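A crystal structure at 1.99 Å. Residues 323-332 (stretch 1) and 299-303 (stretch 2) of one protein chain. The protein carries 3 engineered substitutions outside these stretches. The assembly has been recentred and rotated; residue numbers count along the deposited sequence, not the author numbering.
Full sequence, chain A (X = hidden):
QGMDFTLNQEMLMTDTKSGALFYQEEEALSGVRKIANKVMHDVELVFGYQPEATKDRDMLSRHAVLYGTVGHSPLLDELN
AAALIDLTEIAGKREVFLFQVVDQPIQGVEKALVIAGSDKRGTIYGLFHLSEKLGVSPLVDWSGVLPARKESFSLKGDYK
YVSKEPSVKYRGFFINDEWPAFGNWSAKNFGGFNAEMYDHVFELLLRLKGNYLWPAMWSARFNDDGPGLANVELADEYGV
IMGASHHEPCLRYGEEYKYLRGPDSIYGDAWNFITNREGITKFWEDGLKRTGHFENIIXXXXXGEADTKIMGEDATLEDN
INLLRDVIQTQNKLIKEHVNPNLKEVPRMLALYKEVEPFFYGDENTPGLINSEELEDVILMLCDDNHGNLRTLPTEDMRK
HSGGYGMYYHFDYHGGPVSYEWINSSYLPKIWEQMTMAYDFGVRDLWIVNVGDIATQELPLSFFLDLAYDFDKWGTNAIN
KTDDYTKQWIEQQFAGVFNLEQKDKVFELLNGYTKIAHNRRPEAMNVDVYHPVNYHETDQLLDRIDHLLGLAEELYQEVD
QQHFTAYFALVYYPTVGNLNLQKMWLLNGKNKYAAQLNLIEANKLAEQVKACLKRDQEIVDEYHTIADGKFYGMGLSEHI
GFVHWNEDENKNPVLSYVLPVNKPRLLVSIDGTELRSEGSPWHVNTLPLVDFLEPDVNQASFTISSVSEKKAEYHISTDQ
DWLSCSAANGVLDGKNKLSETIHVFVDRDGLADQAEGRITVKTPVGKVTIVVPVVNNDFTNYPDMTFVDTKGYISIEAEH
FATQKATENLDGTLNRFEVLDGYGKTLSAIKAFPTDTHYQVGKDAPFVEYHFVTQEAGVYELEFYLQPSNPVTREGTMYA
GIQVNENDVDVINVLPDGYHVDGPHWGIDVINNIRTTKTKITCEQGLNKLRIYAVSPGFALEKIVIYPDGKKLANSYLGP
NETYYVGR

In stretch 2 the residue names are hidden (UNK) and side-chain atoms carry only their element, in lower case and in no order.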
# COMPACT_ATOMS: atom_id res chain seq x y z
N LEU A 323 -11.15 21.84 -43.16
CA LEU A 323 -11.04 20.56 -43.85
C LEU A 323 -12.42 19.91 -44.02
O LEU A 323 -12.82 19.56 -45.14
CB LEU A 323 -10.08 19.65 -43.10
CG LEU A 323 -9.82 18.25 -43.67
CD1 LEU A 323 -8.77 18.30 -44.79
CD2 LEU A 323 -9.45 17.28 -42.53
N LEU A 324 -13.17 19.74 -42.92
CA LEU A 324 -14.48 19.10 -42.99
C LEU A 324 -15.41 19.80 -43.97
O LEU A 324 -16.17 19.15 -44.68
CB LEU A 324 -15.13 19.06 -41.61
CG LEU A 324 -14.67 17.87 -40.77
CD1 LEU A 324 -15.52 17.72 -39.50
CD2 LEU A 324 -14.65 16.58 -41.59
N ARG A 325 -15.37 21.13 -44.02
CA ARG A 325 -16.19 21.83 -44.99
C ARG A 325 -15.83 21.42 -46.41
O ARG A 325 -16.71 21.35 -47.28
CB ARG A 325 -16.04 23.34 -44.81
CG ARG A 325 -17.28 24.14 -45.20
CD ARG A 325 -17.09 25.63 -44.95
NE ARG A 325 -16.89 25.95 -43.53
CZ ARG A 325 -17.88 26.22 -42.67
NH1 ARG A 325 -19.15 26.20 -43.07
NH2 ARG A 325 -17.59 26.51 -41.41
N ASP A 326 -14.54 21.17 -46.65
CA ASP A 326 -14.07 20.85 -47.99
C ASP A 326 -14.45 19.42 -48.34
O ASP A 326 -14.97 19.14 -49.43
CB ASP A 326 -12.55 21.05 -48.10
CG ASP A 326 -12.08 21.29 -49.55
OD1 ASP A 326 -10.87 21.53 -49.78
OD2 ASP A 326 -12.93 21.24 -50.46
N VAL A 327 -14.17 18.50 -47.44
CA VAL A 327 -14.55 17.11 -47.65
C VAL A 327 -16.04 17.00 -47.99
O VAL A 327 -16.42 16.49 -49.06
CB VAL A 327 -14.17 16.28 -46.41
CG1 VAL A 327 -14.79 14.92 -46.47
CG2 VAL A 327 -12.63 16.20 -46.28
N ILE A 328 -16.90 17.55 -47.12
CA ILE A 328 -18.35 17.38 -47.27
C ILE A 328 -18.82 17.93 -48.61
O ILE A 328 -19.64 17.30 -49.31
CB ILE A 328 -19.10 18.03 -46.09
CG1 ILE A 328 -18.94 17.17 -44.85
CG2 ILE A 328 -20.55 18.20 -46.46
CD1 ILE A 328 -19.32 17.82 -43.47
N GLN A 329 -18.33 19.10 -49.01
CA GLN A 329 -18.71 19.62 -50.31
C GLN A 329 -18.37 18.64 -51.43
O GLN A 329 -19.14 18.48 -52.39
CB GLN A 329 -18.03 20.97 -50.55
CG GLN A 329 -18.87 22.17 -50.19
CD GLN A 329 -18.62 23.33 -51.12
OE1 GLN A 329 -19.55 24.05 -51.50
NE2 GLN A 329 -17.37 23.52 -51.50
N THR A 330 -17.21 17.98 -51.32
CA THR A 330 -16.79 17.00 -52.32
C THR A 330 -17.69 15.77 -52.30
O THR A 330 -18.14 15.29 -53.35
CB THR A 330 -15.33 16.58 -52.08
OG1 THR A 330 -14.46 17.73 -52.08
CG2 THR A 330 -14.86 15.61 -53.14
N GLN A 331 -17.94 15.23 -51.10
CA GLN A 331 -18.74 14.02 -50.98
C GLN A 331 -20.14 14.22 -51.55
O GLN A 331 -20.63 13.39 -52.32
CB GLN A 331 -18.77 13.58 -49.51
CG GLN A 331 -17.45 12.99 -49.02
CD GLN A 331 -17.38 12.94 -47.52
OE1 GLN A 331 -18.07 13.70 -46.84
NE2 GLN A 331 -16.52 12.08 -46.97
N ASN A 332 -20.78 15.36 -51.25
CA ASN A 332 -22.11 15.61 -51.80
C ASN A 332 -22.10 15.62 -53.31
O ASN A 332 -23.06 15.16 -53.95
CB ASN A 332 -22.65 16.93 -51.28
CG ASN A 332 -23.30 16.78 -49.91
OD1 ASN A 332 -23.58 15.66 -49.46
ND2 ASN A 332 -23.50 17.90 -49.23
N UNK A 299 -22.53 7.78 -44.77
CA UNK A 299 -21.86 8.63 -43.79
C UNK A 299 -20.98 9.63 -44.53
O UNK A 299 -20.35 9.30 -45.53
c UNK A 299 -20.24 8.66 -41.84
o UNK A 299 -21.97 6.98 -42.01
c UNK A 299 -21.06 7.77 -42.80
N UNK A 300 -21.00 10.88 -44.08
CA UNK A 300 -20.15 11.91 -44.70
C UNK A 300 -19.22 12.45 -43.61
O UNK A 300 -19.36 12.13 -42.43
c UNK A 300 -20.97 13.02 -45.37
c UNK A 300 -21.80 12.44 -46.55
c UNK A 300 -22.44 15.07 -44.80
c UNK A 300 -21.91 13.69 -44.35
N UNK A 301 -18.27 13.28 -44.03
CA UNK A 301 -17.23 13.73 -43.13
C UNK A 301 -15.95 12.92 -43.31
O UNK A 301 -15.82 12.13 -44.24
N UNK A 302 -15.00 13.10 -42.36
CA UNK A 302 -13.76 12.33 -42.40
C UNK A 302 -12.95 12.36 -41.10
O UNK A 302 -12.36 13.39 -40.76
c UNK A 302 -9.36 11.28 -45.16
c UNK A 302 -12.87 12.84 -43.53
c UNK A 302 -11.83 11.83 -43.98
s UNK A 302 -10.55 12.63 -44.96
N UNK A 303 -12.84 11.20 -40.45
CA UNK A 303 -12.05 11.04 -39.24
C UNK A 303 -10.88 10.10 -39.54
O UNK A 303 -10.90 9.40 -40.55
c UNK A 303 -12.98 9.76 -34.40
c UNK A 303 -12.90 10.48 -38.10
n UNK A 303 -12.12 9.81 -33.39
n UNK A 303 -13.43 8.59 -34.82
c UNK A 303 -14.33 10.94 -36.09
c UNK A 303 -13.70 11.53 -37.35
n UNK A 303 -13.39 10.89 -34.98

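Position 299 carries three side-chain atoms: one carbon attached to CA, which itself bears one oxygen and one carbon. Its CA-to-CB bond points away from the helix and no side-chain atom contacts it. A fork of this kind, with a hydroxyl on one arm and a methyl on the other, identifies threonine. Thr 299 contributes almost nothing here; its hydroxyl, a polar group in a buried place, is satisfied by a hydrogen bond elsewhere in the structure.

Position 300 has four carbons, forked at the first, with one arm two carbons long and the other a single methyl. Its CA-to-CB bond points toward the helix; the end of the longer arm lies against CG2 of Ile 328, and its CB sits 3.3 Å from OE1 of Gln 331. That is isoleucine. CD1 of Ile 300 lies 4.0 Å from CG2 of Ile 328, an apolar contact. A wholly hydrocarbon side chain suits this buried place, where it packs beside the helix without needing a polar partner.

Position 301 has no side-chain atoms. The bare backbone comes close to the helix, with its CA 5.6 Å from the CA of Ile 328 and 4.1 Å from CD2 of Leu 324. It also offers both its polar backbone groups to a single side chain: its N donates to OE1 of Gln 331 at 2.8 Å, and its O accepts from NE2 of Gln 331, also at 2.8 Å. The residue is therefore glycine. The backbone gives an independent reason: at phi 99° and psi -169°, a CB would be jammed against the carbonyl oxygen of the residue before.

Position 302 shows an unbranched chain of two carbons, a sulfur and a last carbon. Its CB starts toward the helix, 4.1 Å from CG1 of Val 327, but the extended chain, with all three chi angles t, leads its end away. This is the signature of methionine. An unbranched apolar chain can touch the helix near its base and continue into other buried space.

Position 303 has three carbons, a nitrogen, and then a carbon carrying two more nitrogens; its CA-to-CB bond points away from the helix, which it does not touch. The guanidinium means arginine. Buried, Arg 303 needs partners for its N-H groups, and all three nitrogens are hydrogen-bonded elsewhere in the structure.

The contact is built around Gln 331, whose amide pairs with the backbone of Gly 301 through two nearly straight hydrogen bonds, at 164° and 165°. These satisfy polar groups that burial would otherwise leave without partners. Leu 324, Val 327 and Ile 328 supply the apolar surroundings.

Stretch 2 (299-303) TIGMR
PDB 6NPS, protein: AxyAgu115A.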